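Local coordinates for hypothetical protein MerP (Cupriavidus metallidurans, PDB 1OSD) that probably binds mercuric ion in the periplasm as part of bacterial mercury resistance, at residues A[5-17]-A[57-71]. Residues are numbered along the deposited sequence; the frame is centred on the assembly and turned at random. Where two conformers were deposited one is given.
Sequences VTLSVPGMTCSAC and LTKATADAGYPSSVK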
loop_
_atom_site.group_PDB
_atom_site.type_symbol
_atom_site.label_atom_id
_atom_site.label_comp_id
_atom_site.label_asym_id
_atom_site.label_seq_id
_atom_site.Cartn_x
_atom_site.Cartn_y
_atom_site.Cartn_z
ATOM N N VAL A 5 8.833 -0.983 0.831
ATOM C CA VAL A 5 8.167 -1.141 2.112
ATOM C C VAL A 5 7.017 -2.130 1.979
ATOM O O VAL A 5 6.319 -2.170 0.969
ATOM C CB VAL A 5 7.681 0.205 2.630
ATOM C CG1 VAL A 5 6.558 0.782 1.769
ATOM C CG2 VAL A 5 7.273 0.125 4.152
ATOM N N THR A 6 6.848 -2.950 3.018
ATOM C CA THR A 6 5.739 -3.821 3.194
ATOM C C THR A 6 4.742 -3.293 4.218
ATOM O O THR A 6 5.059 -3.031 5.384
ATOM C CB THR A 6 6.177 -5.265 3.607
ATOM O OG1 THR A 6 7.015 -5.815 2.607
ATOM C CG2 THR A 6 4.973 -6.185 3.644
ATOM N N LEU A 7 3.480 -3.339 3.801
ATOM C CA LEU A 7 2.405 -2.784 4.599
ATOM C C LEU A 7 1.484 -3.872 4.966
ATOM O O LEU A 7 1.159 -4.756 4.173
ATOM C CB LEU A 7 1.663 -1.677 3.870
ATOM C CG LEU A 7 2.415 -0.450 3.363
ATOM C CD1 LEU A 7 1.450 0.578 2.650
ATOM C CD2 LEU A 7 3.270 0.215 4.509
ATOM N N SER A 8 1.073 -3.825 6.222
ATOM C CA SER A 8 0.040 -4.702 6.750
ATOM C C SER A 8 -1.297 -4.042 6.573
ATOM O O SER A 8 -1.486 -2.936 7.061
ATOM C CB SER A 8 0.318 -5.092 8.204
ATOM O OG SER A 8 1.516 -5.825 8.184
ATOM N N VAL A 9 -2.265 -4.773 6.007
ATOM C CA VAL A 9 -3.597 -4.162 5.761
ATOM C C VAL A 9 -4.720 -5.009 6.365
ATOM O O VAL A 9 -5.302 -5.823 5.659
ATOM C CB VAL A 9 -3.794 -3.931 4.324
ATOM C CG1 VAL A 9 -4.975 -3.063 4.098
ATOM C CG2 VAL A 9 -2.506 -3.361 3.702
ATOM N N PRO A 10 -4.955 -4.876 7.670
ATOM C CA PRO A 10 -5.789 -5.867 8.403
ATOM C C PRO A 10 -7.224 -5.977 7.928
ATOM O O PRO A 10 -7.863 -7.026 8.067
ATOM C CB PRO A 10 -5.676 -5.436 9.873
ATOM C CG PRO A 10 -5.168 -3.987 9.835
ATOM C CD PRO A 10 -4.276 -3.923 8.584
ATOM N N GLY A 11 -7.744 -4.901 7.347
ATOM C CA GLY A 11 -9.039 -4.946 6.735
ATOM C C GLY A 11 -9.285 -5.495 5.357
ATOM O O GLY A 11 -10.466 -5.442 4.874
ATOM N N MET A 12 -8.227 -5.952 4.720
ATOM C CA MET A 12 -8.221 -6.544 3.402
ATOM C C MET A 12 -8.771 -8.006 3.438
ATOM O O MET A 12 -8.035 -8.986 3.309
ATOM C CB MET A 12 -6.778 -6.464 2.854
ATOM C CG MET A 12 -6.602 -6.757 1.379
ATOM S SD MET A 12 -5.121 -7.694 1.042
ATOM C CE MET A 12 -3.893 -6.413 1.394
ATOM N N THR A 13 -10.088 -8.120 3.659
ATOM C CA THR A 13 -10.737 -9.383 3.892
ATOM C C THR A 13 -11.729 -9.802 2.811
ATOM O O THR A 13 -12.301 -10.875 2.919
ATOM C CB THR A 13 -11.484 -9.366 5.250
ATOM O OG1 THR A 13 -12.487 -8.299 5.263
ATOM C CG2 THR A 13 -10.495 -9.124 6.363
ATOM N N CYS A 14 -11.980 -8.928 1.830
ATOM C CA CYS A 14 -12.991 -9.141 0.795
ATOM C C CYS A 14 -12.184 -9.437 -0.472
ATOM O O CYS A 14 -11.025 -8.940 -0.587
ATOM C CB CYS A 14 -13.917 -7.886 0.555
ATOM S SG CYS A 14 -13.258 -6.530 -0.453
ATOM N N SER A 15 -12.770 -10.264 -1.361
ATOM C CA SER A 15 -12.046 -10.814 -2.482
ATOM C C SER A 15 -11.471 -9.764 -3.435
ATOM O O SER A 15 -10.474 -10.042 -3.994
ATOM C CB SER A 15 -12.911 -11.799 -3.293
ATOM O OG SER A 15 -13.835 -11.032 -3.910
ATOM N N ALA A 16 -12.128 -8.577 -3.594
ATOM C CA ALA A 16 -11.625 -7.574 -4.499
ATOM C C ALA A 16 -10.697 -6.497 -3.777
ATOM O O ALA A 16 -10.144 -5.637 -4.402
ATOM C CB ALA A 16 -12.786 -6.899 -5.095
ATOM N N CYS A 17 -10.661 -6.572 -2.467
ATOM C CA CYS A 17 -9.930 -5.698 -1.558
ATOM C C CYS A 17 -8.475 -5.580 -1.918
ATOM O O CYS A 17 -7.894 -4.485 -1.777
ATOM C CB CYS A 17 -10.105 -6.166 -0.077
ATOM S SG CYS A 17 -11.746 -5.739 0.670
ATOM N N LEU A 57 1.581 6.887 1.783
ATOM C CA LEU A 57 1.034 5.596 1.388
ATOM C C LEU A 57 -0.063 5.035 2.334
ATOM O O LEU A 57 -1.152 4.543 1.943
ATOM C CB LEU A 57 2.212 4.539 1.254
ATOM C CG LEU A 57 3.259 4.836 0.227
ATOM C CD1 LEU A 57 4.328 3.731 0.322
ATOM C CD2 LEU A 57 2.707 4.979 -1.276
ATOM N N THR A 58 0.236 5.115 3.616
ATOM C CA THR A 58 -0.720 4.596 4.590
ATOM C C THR A 58 -1.945 5.538 4.632
ATOM O O THR A 58 -3.076 5.055 4.868
ATOM C CB THR A 58 -0.091 4.388 5.970
ATOM O OG1 THR A 58 0.236 5.644 6.449
ATOM C CG2 THR A 58 1.293 3.515 5.979
ATOM N N LYS A 59 -1.771 6.842 4.332
ATOM C CA LYS A 59 -2.950 7.708 4.160
ATOM C C LYS A 59 -3.714 7.248 2.935
ATOM O O LYS A 59 -4.898 7.133 2.965
ATOM C CB LYS A 59 -2.619 9.188 4.094
ATOM C CG LYS A 59 -3.662 10.084 3.387
ATOM C CD LYS A 59 -4.601 10.998 4.280
ATOM C CE LYS A 59 -4.766 12.468 3.646
ATOM N NZ LYS A 59 -5.180 12.553 2.172
ATOM N N ALA A 60 -3.081 6.953 1.816
ATOM C CA ALA A 60 -3.876 6.568 0.672
ATOM C C ALA A 60 -4.789 5.340 0.961
ATOM O O ALA A 60 -5.914 5.190 0.393
ATOM C CB ALA A 60 -2.920 6.251 -0.500
ATOM N N THR A 61 -4.235 4.352 1.697
ATOM C CA THR A 61 -4.963 3.088 1.966
ATOM C C THR A 61 -6.113 3.385 2.912
ATOM O O THR A 61 -7.274 2.922 2.687
ATOM C CB THR A 61 -4.043 1.949 2.496
ATOM O OG1 THR A 61 -3.523 2.219 3.813
ATOM C CG2 THR A 61 -2.790 1.787 1.589
ATOM N N ALA A 62 -5.840 4.243 3.904
ATOM C CA ALA A 62 -6.916 4.502 4.922
ATOM C C ALA A 62 -8.063 5.233 4.242
ATOM O O ALA A 62 -9.250 4.890 4.406
ATOM C CB ALA A 62 -6.405 5.337 6.123
ATOM N N ASP A 63 -7.716 6.148 3.349
ATOM C CA ASP A 63 -8.708 6.869 2.536
ATOM C C ASP A 63 -9.627 5.918 1.791
ATOM O O ASP A 63 -10.890 6.094 1.732
ATOM C CB ASP A 63 -7.978 7.839 1.565
ATOM C CG ASP A 63 -7.545 9.141 2.244
ATOM O OD1 ASP A 63 -7.871 9.310 3.420
ATOM O OD2 ASP A 63 -6.889 10.071 1.661
ATOM N N ALA A 64 -9.020 4.857 1.239
ATOM C CA ALA A 64 -9.770 3.913 0.510
ATOM C C ALA A 64 -10.522 2.934 1.394
ATOM O O ALA A 64 -11.228 2.068 0.858
ATOM C CB ALA A 64 -8.841 3.147 -0.437
ATOM N N GLY A 65 -10.306 3.014 2.716
ATOM C CA GLY A 65 -11.093 2.220 3.650
ATOM C C GLY A 65 -10.298 1.268 4.496
ATOM O O GLY A 65 -10.867 0.699 5.427
ATOM N N TYR A 66 -8.984 1.116 4.203
ATOM C CA TYR A 66 -8.152 0.073 4.697
ATOM C C TYR A 66 -6.838 0.651 5.258
ATOM O O TYR A 66 -5.768 0.609 4.624
ATOM C CB TYR A 66 -7.914 -0.976 3.589
ATOM C CG TYR A 66 -9.190 -1.373 2.871
ATOM C CD1 TYR A 66 -9.925 -2.484 3.290
ATOM C CD2 TYR A 66 -9.654 -0.660 1.756
ATOM C CE1 TYR A 66 -11.088 -2.889 2.603
ATOM C CE2 TYR A 66 -10.822 -1.078 1.063
ATOM C CZ TYR A 66 -11.509 -2.151 1.496
ATOM O OH TYR A 66 -12.716 -2.460 0.958
ATOM N N PRO A 67 -6.933 1.205 6.475
ATOM C CA PRO A 67 -5.782 1.747 7.190
ATOM C C PRO A 67 -4.636 0.720 7.223
ATOM O O PRO A 67 -4.961 -0.428 7.285
ATOM C CB PRO A 67 -6.378 2.085 8.600
ATOM C CG PRO A 67 -7.798 2.447 8.279
ATOM C CD PRO A 67 -8.148 1.359 7.285
ATOM N N SER A 68 -3.372 1.140 7.197
ATOM C CA SER A 68 -2.264 0.197 7.195
ATOM C C SER A 68 -1.104 0.774 7.987
ATOM O O SER A 68 -1.182 1.877 8.393
ATOM C CB SER A 68 -1.891 -0.119 5.786
ATOM O OG SER A 68 -1.248 0.995 5.150
ATOM N N SER A 69 -0.104 -0.051 8.288
ATOM C CA SER A 69 1.132 0.240 9.005
ATOM C C SER A 69 2.215 -0.617 8.382
ATOM O O SER A 69 1.951 -1.531 7.675
ATOM C CB SER A 69 0.987 -0.146 10.434
ATOM O OG SER A 69 0.518 -1.467 10.556
ATOM N N VAL A 70 3.462 -0.325 8.691
ATOM C CA VAL A 70 4.652 -1.155 8.275
ATOM C C VAL A 70 4.488 -2.505 8.909
ATOM O O VAL A 70 4.145 -2.566 10.064
ATOM C CB VAL A 70 5.971 -0.421 8.779
ATOM C CG1 VAL A 70 7.221 -1.248 8.620
ATOM C CG2 VAL A 70 6.103 0.749 8.016
ATOM N N LYS A 71 4.708 -3.572 8.134
ATOM C CA LYS A 71 4.636 -4.892 8.587
ATOM C C LYS A 71 5.570 -5.117 9.786
ATOM O O LYS A 71 6.694 -4.584 9.820
ATOM C CB LYS A 71 4.991 -5.839 7.429
ATOM C CG LYS A 71 4.656 -7.267 7.750
ATOM C CD LYS A 71 5.549 -8.286 7.036
ATOM C CE LYS A 71 5.780 -9.486 7.937
ATOM N NZ LYS A 71 4.721 -10.490 7.831
HETATM O O HOH W 1 -7.233 -2.050 7.049
#
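L7 and V70 face each other as an antiparallel non-hydrogen-bonded pair, and S8 with S69 is the adjoining hydrogen-bonded pair, which fixes the short strand 69-70 along the C-terminal end of strand 2-8. The ladder is uneven: K71 N reaches T6 O at 2.8 Å and S8 N reaches S69 O at 2.9 Å, whereas the return bond from S69 N to S8 O is weak. Beyond it, a water takes the N-H of G11 and donates to P67 O, bridging the two segments where they separate. The axes of 5-8 and 57-63 approach to 10.6 Å at an angle of 31°.

On one side of this ladder, K71 lies alongside T6, its CB 3.8 Å from T6 CG2. On the other, L7 CD1 is in van der Waals contact with S68 OG at 3.7 Å, as is L7 CD2, slightly less closely, with T58 CG2. With OG between backbone N and carbonyl carbon (chi1 71°), S68 donates to T61 OG1, tying the returning chain to the helix that precedes it; G65, in a Schellman motif, makes that reversal.

Y66 packs beside the loop that carries the C14–C17 disulfide. Its CB packs on V9 CG1 at 3.6 Å, G11 O lies at the ring edge, in plane, and C17 SG stands oblique to the ring, 4.5 Å from its centroid and 3.4 Å from Y66 OH. The disulfide therefore sits next to the tyrosine, in the CxxC motif that binds metal when reduced in relatives of this heavy-metal-associated domain.

In this ferredoxin-like βαββαβ fold, strand 42-48 flanks strand 2-8 opposite strand 69-70, while L57 and T61 touch I25 of helix 17-26 and Y66 touches its T20.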